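Local coordinates for protein IclR transcriptional regulator (Thermotoga maritima, PDB 1MKM) that probably binds DNA through a winged helix-turn-helix domain and acts as a transcriptional regulator of the IclR family, with a zinc site in its C-terminal domain, at residues F11-F16 with S27-K32; L88-K93 with K237-E242; T98-L103 with I121-R126. All blocks are in the same frame, centred on the assembly; numbering follows the deposited sequence.

Contact 1. Residues F11-F16 with S27-K32; sequences FEILDF and SEIAEK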
ATOM      1  N   PHE B  11      14.251  29.812   1.165  1.00 68.25           N
ATOM      2  CA  PHE B  11      13.406  29.362   0.065  1.00 65.49           C
ATOM      3  C   PHE B  11      14.069  28.444  -0.949  1.00 63.02           C
ATOM      4  O   PHE B  11      13.399  27.878  -1.805  1.00 67.33           O
ATOM      5  CB  PHE B  11      12.783  30.573  -0.623  1.00 55.36           C
ATOM      6  CG  PHE B  11      11.732  31.235   0.207  1.00 62.63           C
ATOM      7  CD1 PHE B  11      10.510  30.606   0.422  1.00 67.17           C
ATOM      8  CD2 PHE B  11      11.980  32.451   0.833  1.00 60.07           C
ATOM      9  CE1 PHE B  11       9.555  31.174   1.251  1.00 65.85           C
ATOM     10  CE2 PHE B  11      11.039  33.029   1.664  1.00 60.77           C
ATOM     11  CZ  PHE B  11       9.818  32.388   1.875  1.00 70.84           C
ATOM     12  N   GLU B  12      15.385  28.302  -0.859  1.00 64.47           N
ATOM     13  CA  GLU B  12      16.098  27.404  -1.748  1.00 64.23           C
ATOM     14  C   GLU B  12      16.106  26.043  -1.066  1.00 63.84           C
ATOM     15  O   GLU B  12      15.928  25.008  -1.707  1.00 53.24           O
ATOM     16  CB  GLU B  12      17.523  27.902  -1.993  1.00 57.49           C
ATOM     17  CG  GLU B  12      17.617  28.900  -3.138  1.00 70.84           C
ATOM     18  CD  GLU B  12      18.964  29.600  -3.216  1.00 71.52           C
ATOM     19  OE1 GLU B  12      20.008  28.911  -3.210  1.00 73.28           O
ATOM     20  OE2 GLU B  12      18.972  30.849  -3.293  1.00 88.08           O
ATOM     21  N   ILE B  13      16.302  26.052   0.248  1.00 58.26           N
ATOM     22  CA  ILE B  13      16.303  24.807   1.003  1.00 68.16           C
ATOM     23  C   ILE B  13      14.906  24.176   0.924  1.00 68.55           C
ATOM     24  O   ILE B  13      14.764  22.988   0.639  1.00 58.60           O
ATOM     25  CB  ILE B  13      16.666  25.052   2.476  1.00 63.91           C
ATOM     26  CG1 ILE B  13      18.054  25.681   2.559  1.00 51.24           C
ATOM     27  CG2 ILE B  13      16.603  23.747   3.255  1.00 54.22           C
ATOM     28  CD1 ILE B  13      18.577  25.776   3.949  1.00 64.72           C
ATOM     29  N   LEU B  14      13.881  24.989   1.171  1.00 69.94           N
ATOM     30  CA  LEU B  14      12.506  24.517   1.127  1.00 65.09           C
ATOM     31  C   LEU B  14      12.155  24.005  -0.267  1.00 71.62           C
ATOM     32  O   LEU B  14      11.640  22.897  -0.404  1.00 77.50           O
ATOM     33  CB  LEU B  14      11.545  25.637   1.538  1.00 60.45           C
ATOM     34  CG  LEU B  14      10.030  25.379   1.444  1.00 54.97           C
ATOM     35  CD1 LEU B  14       9.616  24.267   2.390  1.00 39.77           C
ATOM     36  CD2 LEU B  14       9.266  26.667   1.786  1.00 46.77           C
ATOM     37  N   ASP B  15      12.439  24.797  -1.302  1.00 65.69           N
ATOM     38  CA  ASP B  15      12.132  24.375  -2.663  1.00 57.54           C
ATOM     39  C   ASP B  15      12.731  23.012  -2.931  1.00 59.09           C
ATOM     40  O   ASP B  15      12.148  22.199  -3.654  1.00 59.74           O
ATOM     41  CB  ASP B  15      12.664  25.375  -3.692  1.00 58.32           C
ATOM     42  CG  ASP B  15      12.422  24.919  -5.130  1.00 63.86           C
ATOM     43  OD1 ASP B  15      13.244  24.148  -5.672  1.00 61.83           O
ATOM     44  OD2 ASP B  15      11.398  25.317  -5.724  1.00 67.98           O
ATOM     45  N   PHE B  16      13.889  22.763  -2.324  1.00 59.11           N
ATOM     46  CA  PHE B  16      14.598  21.501  -2.486  1.00 57.39           C
ATOM     47  C   PHE B  16      13.928  20.309  -1.802  1.00 60.37           C
ATOM     48  O   PHE B  16      13.884  19.218  -2.360  1.00 64.45           O
ATOM     49  CB  PHE B  16      16.035  21.635  -1.963  1.00 47.65           C
ATOM     50  CG  PHE B  16      16.752  20.319  -1.817  1.00 48.38           C
ATOM     51  CD1 PHE B  16      17.085  19.560  -2.939  1.00 55.24           C
ATOM     52  CD2 PHE B  16      17.071  19.827  -0.553  1.00 56.63           C
ATOM     53  CE1 PHE B  16      17.723  18.329  -2.812  1.00 52.54           C
ATOM     54  CE2 PHE B  16      17.707  18.598  -0.401  1.00 59.49           C
ATOM     55  CZ  PHE B  16      18.036  17.842  -1.541  1.00 68.48           C
ATOM     56  N   SER B  27      21.943  17.001   8.494  1.00 59.79           N
ATOM     57  CA  SER B  27      23.307  16.821   8.023  1.00 65.71           C
ATOM     58  C   SER B  27      23.426  17.033   6.522  1.00 67.86           C
ATOM     59  O   SER B  27      24.322  17.734   6.056  1.00 68.78           O
ATOM     60  CB  SER B  27      23.791  15.415   8.386  1.00 64.05           C
ATOM     61  OG  SER B  27      24.923  15.037   7.623  1.00 72.12           O
ATOM     62  N   GLU B  28      22.507  16.431   5.772  1.00 75.59           N
ATOM     63  CA  GLU B  28      22.509  16.516   4.316  1.00 72.65           C
ATOM     64  C   GLU B  28      22.247  17.915   3.764  1.00 74.17           C
ATOM     65  O   GLU B  28      22.891  18.337   2.802  1.00 67.85           O
ATOM     66  CB  GLU B  28      21.498  15.516   3.760  1.00 76.63           C
ATOM     67  CG  GLU B  28      21.855  14.072   4.096  1.00 67.41           C
ATOM     68  CD  GLU B  28      20.749  13.093   3.759  1.00 79.76           C
ATOM     69  OE1 GLU B  28      20.985  11.868   3.871  1.00 84.47           O
ATOM     70  OE2 GLU B  28      19.642  13.547   3.389  1.00 73.53           O
ATOM     71  N   ILE B  29      21.306  18.636   4.368  1.00 76.22           N
ATOM     72  CA  ILE B  29      21.010  19.988   3.918  1.00 73.75           C
ATOM     73  C   ILE B  29      22.234  20.869   4.128  1.00 79.44           C
ATOM     74  O   ILE B  29      22.616  21.634   3.239  1.00 74.34           O
ATOM     75  CB  ILE B  29      19.810  20.585   4.671  1.00 71.29           C
ATOM     76  CG1 ILE B  29      18.519  20.012   4.083  1.00 75.58           C
ATOM     77  CG2 ILE B  29      19.841  22.114   4.592  1.00 59.32           C
ATOM     78  CD1 ILE B  29      17.258  20.711   4.536  1.00 87.41           C
ATOM     79  N   ALA B  30      22.846  20.754   5.304  1.00 74.47           N
ATOM     80  CA  ALA B  30      24.043  21.530   5.617  1.00 74.44           C
ATOM     81  C   ALA B  30      25.081  21.308   4.506  1.00 72.64           C
ATOM     82  O   ALA B  30      25.535  22.256   3.860  1.00 72.69           O
ATOM     83  CB  ALA B  30      24.608  21.103   6.981  1.00 52.67           C
ATOM     84  N   GLU B  31      25.436  20.049   4.277  1.00 67.35           N
ATOM     85  CA  GLU B  31      26.402  19.704   3.240  1.00 81.08           C
ATOM     86  C   GLU B  31      25.948  20.187   1.864  1.00 78.82           C
ATOM     87  O   GLU B  31      26.765  20.428   0.973  1.00 80.07           O
ATOM     88  CB  GLU B  31      26.615  18.188   3.205  1.00 88.73           C
ATOM     89  CG  GLU B  31      27.336  17.624   4.425  1.00100.54           C
ATOM     90  CD  GLU B  31      27.637  16.139   4.297  1.00107.86           C
ATOM     91  OE1 GLU B  31      26.681  15.328   4.309  1.00108.30           O
ATOM     92  OE2 GLU B  31      28.833  15.784   4.176  1.00102.96           O
ATOM     93  N   LYS B  32      24.638  20.328   1.703  1.00 80.03           N
ATOM     94  CA  LYS B  32      24.060  20.772   0.442  1.00 79.12           C
ATOM     95  C   LYS B  32      24.232  22.266   0.219  1.00 80.24           C
ATOM     96  O   LYS B  32      24.592  22.698  -0.877  1.00 76.84           O
ATOM     97  CB  LYS B  32      22.572  20.424   0.402  1.00 81.26           C
ATOM     98  CG  LYS B  32      21.806  21.005  -0.791  1.00 80.66           C
ATOM     99  CD  LYS B  32      22.127  20.303  -2.091  1.00 77.75           C
ATOM    100  CE  LYS B  32      21.267  20.841  -3.217  1.00 78.51           C
ATOM    101  NZ  LYS B  32      21.431  20.015  -4.440  1.00 82.94           N
TER

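Contact 2. Residues L88-K93 with K237-E242; sequences LVDIMK and KEKAEE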
ATOM      1  N   LEU B  88     -16.498  19.224 -14.737  1.00 63.80           N
ATOM      2  CA  LEU B  88     -15.250  18.637 -15.201  1.00 63.35           C
ATOM      3  C   LEU B  88     -15.261  17.143 -14.910  1.00 55.78           C
ATOM      4  O   LEU B  88     -14.939  16.334 -15.775  1.00 56.81           O
ATOM      5  CB  LEU B  88     -14.058  19.309 -14.517  1.00 49.50           C
ATOM      6  CG  LEU B  88     -13.955  20.831 -14.692  1.00 63.54           C
ATOM      7  CD1 LEU B  88     -12.786  21.352 -13.859  1.00 59.68           C
ATOM      8  CD2 LEU B  88     -13.765  21.205 -16.172  1.00 55.43           C
ATOM      9  N   VAL B  89     -15.642  16.779 -13.692  1.00 54.60           N
ATOM     10  CA  VAL B  89     -15.703  15.372 -13.317  1.00 54.09           C
ATOM     11  C   VAL B  89     -16.693  14.672 -14.252  1.00 56.94           C
ATOM     12  O   VAL B  89     -16.470  13.534 -14.671  1.00 54.03           O
ATOM     13  CB  VAL B  89     -16.153  15.195 -11.838  1.00 48.45           C
ATOM     14  CG1 VAL B  89     -16.181  13.727 -11.472  1.00 39.75           C
ATOM     15  CG2 VAL B  89     -15.195  15.936 -10.904  1.00 48.06           C
ATOM     16  N   ASP B  90     -17.774  15.364 -14.602  1.00 50.27           N
ATOM     17  CA  ASP B  90     -18.755  14.768 -15.490  1.00 59.42           C
ATOM     18  C   ASP B  90     -18.170  14.586 -16.897  1.00 65.36           C
ATOM     19  O   ASP B  90     -18.346  13.527 -17.519  1.00 65.70           O
ATOM     20  CB  ASP B  90     -20.028  15.623 -15.518  1.00 57.50           C
ATOM     21  CG  ASP B  90     -21.175  14.971 -16.307  1.00 55.24           C
ATOM     22  OD1 ASP B  90     -21.334  13.725 -16.283  1.00 49.63           O
ATOM     23  OD2 ASP B  90     -21.932  15.728 -16.941  1.00 56.99           O
ATOM     24  N   ILE B  91     -17.458  15.602 -17.382  1.00 63.90           N
ATOM     25  CA  ILE B  91     -16.846  15.529 -18.704  1.00 55.19           C
ATOM     26  C   ILE B  91     -15.887  14.351 -18.753  1.00 58.84           C
ATOM     27  O   ILE B  91     -15.747  13.707 -19.787  1.00 57.81           O
ATOM     28  CB  ILE B  91     -16.058  16.816 -19.052  1.00 60.43           C
ATOM     29  CG1 ILE B  91     -16.992  18.028 -19.025  1.00 56.42           C
ATOM     30  CG2 ILE B  91     -15.412  16.670 -20.433  1.00 50.00           C
ATOM     31  CD1 ILE B  91     -16.307  19.341 -19.298  1.00 59.22           C
ATOM     32  N   MET B  92     -15.219  14.068 -17.637  1.00 53.46           N
ATOM     33  CA  MET B  92     -14.284  12.953 -17.612  1.00 55.74           C
ATOM     34  C   MET B  92     -14.992  11.595 -17.600  1.00 59.88           C
ATOM     35  O   MET B  92     -14.512  10.619 -18.193  1.00 49.90           O
ATOM     36  CB  MET B  92     -13.376  13.056 -16.395  1.00 48.27           C
ATOM     37  CG  MET B  92     -12.409  11.890 -16.242  1.00 59.83           C
ATOM     38  SD  MET B  92     -13.112  10.402 -15.468  1.00 57.05           S
ATOM     39  CE  MET B  92     -13.368  11.010 -13.824  1.00 54.47           C
ATOM     40  N   LYS B  93     -16.131  11.534 -16.918  1.00 59.61           N
ATOM     41  CA  LYS B  93     -16.880  10.290 -16.826  1.00 63.15           C
ATOM     42  C   LYS B  93     -17.649  10.003 -18.104  1.00 63.65           C
ATOM     43  O   LYS B  93     -17.986   8.852 -18.384  1.00 62.86           O
ATOM     44  CB  LYS B  93     -17.822  10.345 -15.632  1.00 56.24           C
ATOM     45  CG  LYS B  93     -17.083  10.528 -14.331  1.00 55.57           C
ATOM     46  CD  LYS B  93     -18.032  10.868 -13.204  1.00 74.75           C
ATOM     47  CE  LYS B  93     -18.704   9.633 -12.663  1.00 78.65           C
ATOM     48  NZ  LYS B  93     -17.693   8.722 -12.071  1.00 77.74           N
ATOM     49  N   LYS B 237     -18.383  22.261 -25.037  1.00 72.15           N
ATOM     50  CA  LYS B 237     -19.198  23.456 -25.201  1.00 75.10           C
ATOM     51  C   LYS B 237     -20.423  23.419 -24.305  1.00 64.83           C
ATOM     52  O   LYS B 237     -20.873  24.456 -23.824  1.00 67.76           O
ATOM     53  CB  LYS B 237     -19.630  23.624 -26.660  1.00 81.59           C
ATOM     54  CG  LYS B 237     -19.170  24.939 -27.281  1.00 90.41           C
ATOM     55  CD  LYS B 237     -19.593  26.144 -26.441  1.00 91.15           C
ATOM     56  CE  LYS B 237     -19.078  27.444 -27.051  1.00 95.68           C
ATOM     57  NZ  LYS B 237     -19.401  28.658 -26.236  1.00103.31           N
ATOM     58  N   GLU B 238     -20.957  22.226 -24.072  1.00 61.50           N
ATOM     59  CA  GLU B 238     -22.133  22.089 -23.221  1.00 74.48           C
ATOM     60  C   GLU B 238     -21.852  22.581 -21.801  1.00 76.88           C
ATOM     61  O   GLU B 238     -22.643  23.343 -21.235  1.00 77.89           O
ATOM     62  CB  GLU B 238     -22.597  20.632 -23.162  1.00 75.85           C
ATOM     63  CG  GLU B 238     -23.828  20.426 -22.281  1.00 79.91           C
ATOM     64  CD  GLU B 238     -24.118  18.961 -21.993  1.00 76.83           C
ATOM     65  OE1 GLU B 238     -24.140  18.157 -22.947  1.00 80.57           O
ATOM     66  OE2 GLU B 238     -24.334  18.614 -20.811  1.00 78.03           O
ATOM     67  N   LYS B 239     -20.737  22.131 -21.226  1.00 69.26           N
ATOM     68  CA  LYS B 239     -20.363  22.533 -19.879  1.00 57.86           C
ATOM     69  C   LYS B 239     -19.907  23.979 -19.930  1.00 58.09           C
ATOM     70  O   LYS B 239     -20.214  24.766 -19.040  1.00 52.51           O
ATOM     71  CB  LYS B 239     -19.232  21.645 -19.337  1.00 57.38           C
ATOM     72  CG  LYS B 239     -19.602  20.172 -19.176  1.00 50.15           C
ATOM     73  CD  LYS B 239     -20.722  19.989 -18.154  1.00 58.56           C
ATOM     74  CE  LYS B 239     -21.054  18.512 -17.928  1.00 57.54           C
ATOM     75  NZ  LYS B 239     -22.133  18.327 -16.917  1.00 51.29           N
ATOM     76  N   ALA B 240     -19.174  24.335 -20.979  1.00 53.38           N
ATOM     77  CA  ALA B 240     -18.706  25.708 -21.110  1.00 54.90           C
ATOM     78  C   ALA B 240     -19.878  26.669 -20.915  1.00 62.69           C
ATOM     79  O   ALA B 240     -19.876  27.509 -20.004  1.00 57.36           O
ATOM     80  CB  ALA B 240     -18.078  25.917 -22.478  1.00 65.34           C
ATOM     81  N   GLU B 241     -20.885  26.538 -21.773  1.00 69.64           N
ATOM     82  CA  GLU B 241     -22.060  27.390 -21.700  1.00 75.79           C
ATOM     83  C   GLU B 241     -22.642  27.442 -20.288  1.00 70.97           C
ATOM     84  O   GLU B 241     -22.951  28.519 -19.777  1.00 73.59           O
ATOM     85  CB  GLU B 241     -23.120  26.902 -22.693  1.00 72.33           C
ATOM     86  CG  GLU B 241     -24.477  27.547 -22.501  1.00 85.57           C
ATOM     87  CD  GLU B 241     -25.442  27.210 -23.614  1.00 92.71           C
ATOM     88  OE1 GLU B 241     -25.519  26.016 -23.987  1.00 94.08           O
ATOM     89  OE2 GLU B 241     -26.126  28.140 -24.105  1.00 78.55           O
ATOM     90  N   GLU B 242     -22.781  26.281 -19.657  1.00 63.64           N
ATOM     91  CA  GLU B 242     -23.337  26.220 -18.304  1.00 64.00           C
ATOM     92  C   GLU B 242     -22.486  26.974 -17.290  1.00 65.44           C
ATOM     93  O   GLU B 242     -23.015  27.723 -16.460  1.00 59.95           O
ATOM     94  CB  GLU B 242     -23.488  24.766 -17.852  1.00 67.88           C
ATOM     95  CG  GLU B 242     -23.775  24.612 -16.364  1.00 63.29           C
ATOM     96  CD  GLU B 242     -25.144  25.120 -15.976  1.00 67.32           C
ATOM     97  OE1 GLU B 242     -25.505  26.237 -16.394  1.00 69.77           O
ATOM     98  OE2 GLU B 242     -25.861  24.401 -15.247  1.00 76.01           O
TER

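Contact 3. Residues T98-L103 with I121-R126; sequences TVHLIL and IPMVSR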
ATOM      1  N   THR B  98      -8.843  12.852 -19.731  1.00 46.11           N
ATOM      2  CA  THR B  98      -8.388  13.831 -18.756  1.00 40.33           C
ATOM      3  C   THR B  98      -8.965  15.186 -19.192  1.00 45.05           C
ATOM      4  O   THR B  98      -9.054  15.480 -20.384  1.00 47.01           O
ATOM      5  CB  THR B  98      -6.854  13.884 -18.728  1.00 33.76           C
ATOM      6  OG1 THR B  98      -6.351  12.598 -18.340  1.00 51.04           O
ATOM      7  CG2 THR B  98      -6.361  14.931 -17.755  1.00 37.94           C
ATOM      8  N   VAL B  99      -9.366  15.987 -18.213  1.00 50.19           N
ATOM      9  CA  VAL B  99      -9.971  17.300 -18.429  1.00 50.26           C
ATOM     10  C   VAL B  99      -9.140  18.378 -17.727  1.00 53.47           C
ATOM     11  O   VAL B  99      -8.709  18.168 -16.597  1.00 55.51           O
ATOM     12  CB  VAL B  99     -11.393  17.324 -17.823  1.00 43.74           C
ATOM     13  CG1 VAL B  99     -12.066  18.684 -18.051  1.00 41.79           C
ATOM     14  CG2 VAL B  99     -12.216  16.191 -18.414  1.00 44.53           C
ATOM     15  N   HIS B 100      -8.916  19.515 -18.385  1.00 51.12           N
ATOM     16  CA  HIS B 100      -8.158  20.612 -17.783  1.00 51.89           C
ATOM     17  C   HIS B 100      -8.976  21.883 -17.787  1.00 51.67           C
ATOM     18  O   HIS B 100      -9.885  22.053 -18.598  1.00 54.04           O
ATOM     19  CB  HIS B 100      -6.858  20.893 -18.546  1.00 41.32           C
ATOM     20  CG  HIS B 100      -5.876  19.768 -18.511  1.00 37.14           C
ATOM     21  ND1 HIS B 100      -4.933  19.634 -17.514  1.00 33.22           N
ATOM     22  CD2 HIS B 100      -5.695  18.718 -19.347  1.00 34.56           C
ATOM     23  CE1 HIS B 100      -4.211  18.550 -17.737  1.00 36.85           C
ATOM     24  NE2 HIS B 100      -4.653  17.974 -18.843  1.00 41.78           N
ATOM     25  N   LEU B 101      -8.647  22.777 -16.864  1.00 55.73           N
ATOM     26  CA  LEU B 101      -9.300  24.074 -16.765  1.00 56.24           C
ATOM     27  C   LEU B 101      -8.179  25.063 -16.511  1.00 51.94           C
ATOM     28  O   LEU B 101      -7.557  25.037 -15.442  1.00 54.85           O
ATOM     29  CB  LEU B 101     -10.289  24.119 -15.596  1.00 51.30           C
ATOM     30  CG  LEU B 101     -10.934  25.504 -15.413  1.00 51.40           C
ATOM     31  CD1 LEU B 101     -11.868  25.747 -16.567  1.00 37.30           C
ATOM     32  CD2 LEU B 101     -11.697  25.619 -14.082  1.00 42.23           C
ATOM     33  N   ILE B 102      -7.898  25.918 -17.489  1.00 52.52           N
ATOM     34  CA  ILE B 102      -6.834  26.902 -17.327  1.00 49.65           C
ATOM     35  C   ILE B 102      -7.386  28.291 -17.091  1.00 46.02           C
ATOM     36  O   ILE B 102      -8.305  28.723 -17.786  1.00 59.69           O
ATOM     37  CB  ILE B 102      -5.889  26.940 -18.549  1.00 47.90           C
ATOM     38  CG1 ILE B 102      -6.526  27.713 -19.699  1.00 66.26           C
ATOM     39  CG2 ILE B 102      -5.598  25.534 -19.011  1.00 42.75           C
ATOM     40  CD1 ILE B 102      -5.595  27.866 -20.901  1.00 74.88           C
ATOM     41  N   LEU B 103      -6.824  28.977 -16.096  1.00 50.02           N
ATOM     42  CA  LEU B 103      -7.229  30.346 -15.734  1.00 52.00           C
ATOM     43  C   LEU B 103      -6.422  31.338 -16.545  1.00 42.94           C
ATOM     44  O   LEU B 103      -5.201  31.262 -16.556  1.00 47.41           O
ATOM     45  CB  LEU B 103      -6.963  30.608 -14.244  1.00 55.19           C
ATOM     46  CG  LEU B 103      -7.235  32.001 -13.666  1.00 60.10           C
ATOM     47  CD1 LEU B 103      -8.732  32.298 -13.674  1.00 58.14           C
ATOM     48  CD2 LEU B 103      -6.701  32.060 -12.239  1.00 61.99           C
ATOM     49  N   ILE B 121      -1.804   9.514 -19.401  1.00 54.69           N
ATOM     50  CA  ILE B 121      -1.457  10.048 -20.720  1.00 55.98           C
ATOM     51  C   ILE B 121      -0.077  10.687 -20.649  1.00 57.11           C
ATOM     52  O   ILE B 121       0.278  11.284 -19.637  1.00 46.28           O
ATOM     53  CB  ILE B 121      -2.494  11.075 -21.205  1.00 61.20           C
ATOM     54  CG1 ILE B 121      -2.682  12.187 -20.167  1.00 51.82           C
ATOM     55  CG2 ILE B 121      -3.819  10.351 -21.506  1.00 63.94           C
ATOM     56  CD1 ILE B 121      -3.737  13.225 -20.584  1.00 48.96           C
ATOM     57  N   PRO B 122       0.723  10.561 -21.721  1.00 60.10           N
ATOM     58  CA  PRO B 122       2.081  11.127 -21.763  1.00 56.03           C
ATOM     59  C   PRO B 122       2.180  12.649 -21.732  1.00 53.71           C
ATOM     60  O   PRO B 122       2.927  13.234 -22.507  1.00 62.01           O
ATOM     61  CB  PRO B 122       2.662  10.528 -23.043  1.00 58.73           C
ATOM     62  CG  PRO B 122       1.466  10.405 -23.924  1.00 64.30           C
ATOM     63  CD  PRO B 122       0.396   9.877 -22.984  1.00 60.34           C
ATOM     64  N   MET B 123       1.441  13.275 -20.817  1.00 52.03           N
ATOM     65  CA  MET B 123       1.413  14.733 -20.663  1.00 51.50           C
ATOM     66  C   MET B 123       1.876  15.121 -19.259  1.00 59.52           C
ATOM     67  O   MET B 123       1.505  14.474 -18.283  1.00 62.07           O
ATOM     68  CB  MET B 123      -0.013  15.240 -20.886  1.00 52.64           C
ATOM     69  CG  MET B 123      -0.188  16.738 -20.843  1.00 54.49           C
ATOM     70  SD  MET B 123      -1.909  17.183 -21.139  1.00 58.70           S
ATOM     71  CE  MET B 123      -2.042  18.729 -20.244  1.00 73.32           C
ATOM     72  N   VAL B 124       2.696  16.162 -19.146  1.00 64.21           N
ATOM     73  CA  VAL B 124       3.163  16.589 -17.828  1.00 60.25           C
ATOM     74  C   VAL B 124       2.459  17.871 -17.420  1.00 51.96           C
ATOM     75  O   VAL B 124       2.907  18.967 -17.743  1.00 63.02           O
ATOM     76  CB  VAL B 124       4.690  16.837 -17.786  1.00 60.54           C
ATOM     77  CG1 VAL B 124       5.111  17.202 -16.370  1.00 55.44           C
ATOM     78  CG2 VAL B 124       5.442  15.599 -18.236  1.00 63.35           C
ATOM     79  N   SER B 125       1.349  17.725 -16.707  1.00 51.72           N
ATOM     80  CA  SER B 125       0.568  18.866 -16.252  1.00 47.38           C
ATOM     81  C   SER B 125       0.226  18.692 -14.782  1.00 41.12           C
ATOM     82  O   SER B 125       0.081  17.576 -14.300  1.00 51.22           O
ATOM     83  CB  SER B 125      -0.725  18.963 -17.060  1.00 54.84           C
ATOM     84  OG  SER B 125      -1.504  17.795 -16.872  1.00 61.97           O
ATOM     85  N   ARG B 126       0.106  19.797 -14.069  1.00 38.66           N
ATOM     86  CA  ARG B 126      -0.239  19.756 -12.653  1.00 46.99           C
ATOM     87  C   ARG B 126      -0.771  21.117 -12.281  1.00 42.42           C
ATOM     88  O   ARG B 126      -0.468  22.103 -12.956  1.00 46.27           O
ATOM     89  CB  ARG B 126       0.980  19.400 -11.786  1.00 53.05           C
ATOM     90  CG  ARG B 126       2.138  20.383 -11.841  1.00 56.38           C
ATOM     91  CD  ARG B 126       3.144  20.099 -10.725  1.00 63.60           C
ATOM     92  NE  ARG B 126       3.672  18.737 -10.783  1.00 62.71           N
ATOM     93  CZ  ARG B 126       4.560  18.317 -11.679  1.00 73.16           C
ATOM     94  NH1 ARG B 126       5.027  19.158 -12.589  1.00 73.12           N
ATOM     95  NH2 ARG B 126       4.969  17.054 -11.678  1.00 69.80           N
TER

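Contact 1. Residues F11-F16 with S27-K32
I13 and I29 make the apolar core of this helix-helix contact, their side chains meeting at about a right angle. The methyl CD1 of I29 presses on CG2 of I13 at 3.4 Å, tighter than usual for two carbons. Beside it, I29 CG2 lies 3.9 Å from I13 CG2 and equally far from I13 CD1, so one branch of I29 sits against two methyls of its partner. The backbones stay apart, with 7.3 Å between the CA atoms of I13 and I29. F33, Y43 and M44 close round I13, and M44 also touches I29.

A second, looser apolar contact lies at the more exposed margin. F16 has CG anti to the backbone N (chi1 168°), which sets its ring beside K32, and K32 CE comes over one face of that ring, 4.4 Å from F16 CE1. It is the aliphatic part of the lysine that packs here.

No hydrogen bond links the two segments; E28 has a salt bridge with R60. Helix 6-19 packs on helix 26-32, and helix 37-50 touches both, as in the three-helix core of a winged helix-turn-helix domain.

Contact 2. Residues L88-K93 with K237-E242
K239 reaches across from helix 226-246 and meets two neighbours on helix 79-93, I91 with the root of its chain and D90 with its ammonium end. At the root, K239 CG is wedged against the outer arm of I91, 3.4 Å from CG1 and the same from CD1, both closer than carbons normally pack. The two side chains run antiparallel alongside one another here. K239 then bends at chi2 (-63°), which carries its remaining methylenes past I91 to the carboxylate of D90, where the aspartate side chain stands roughly perpendicular to the lysine chain. There NZ gives a short salt-bridging hydrogen bond of 2.6 Å to D90 OD2, taken on the anti lone pair, the one facing away from the other oxygen.

The helices lie side by side on one face of the antiparallel sheet of the GAF-like C-terminal domain: I91 also rests on V99 of strand 98-105, and A240 packs on V202 and I204 of strand 197-205. R94 forms a second salt bridge to D90 OD2, so two cations share that oxygen, and it also pairs with E238. A leucine in place of K239 would probably lose the direct bond to D90, leaving R94 as the aspartate's charged partner among those described. H87, one turn before I91, touches K239 as well.

Contact 3. Residues T98-L103 with I121-R126
T98 and H100 on the strand face I121, M123 and S125 on an irregular loop, the backbones well separated and the contact made by side chains: the CA atoms are 8.1 Å apart for T98 and I121 and 9.0 Å for H100 and S125, and no hydrogen bond joins the segments. At one end, the methyl CD1 of I121 lies 3.5 Å from T98 OG1 and 3.7 Å from T98 CB. P122 centres an inverse gamma turn, after which the chain runs on to M123 and S125.

Both of these close on the imidazole of H100. S125 OG comes at the ring edge, near the ring plane and beside CE1, its chi1 of 61° setting the oxygen between backbone N and carbonyl carbon; its hydrogen-bond partner is K114. M123, its chain extended, points back at H100, the two side chains coming from opposite directions, and meets the ring obliquely, with SD 4.5 Å from the ring centroid and 55° off the normal, a sulfur-aromatic contact. Its methyl sits so close to NE2 that the exact fit is doubtful.

The loop lies over the sheet face opposite helix 79-93, on which V99 packs, in the GAF-like domain. The side chain of M123 is about 5 Å from that of C199, which with D189 belongs to the zinc-binding site of this protein. H100 NE2 is buried here with no polar partner in the model, while the rings of Y111 and H100 meet with their planes at about 40°.

Overall arrangement
Contact 1 belongs to the N-terminal helix-turn-helix domain, and contacts 2 and 3 to the C-terminal GAF-like domain, a separation seen in the distances: the centre of contact 1 lies about 43 Å from that of contact 2 and about 30 Å from that of contact 3. It also comes first along the chain. The centres of contacts 2 and 3 are about 15 Å apart, yet they touch through L88, I91 and M92 on V99 and L101; helix 79-93 and strand 98-105 follow each other in the chain, and both segments of contact 3 fall between those of contact 2 in sequence. They lie on opposite faces of the six-stranded antiparallel sheet, helices on one side and the loop near the zinc site on the other.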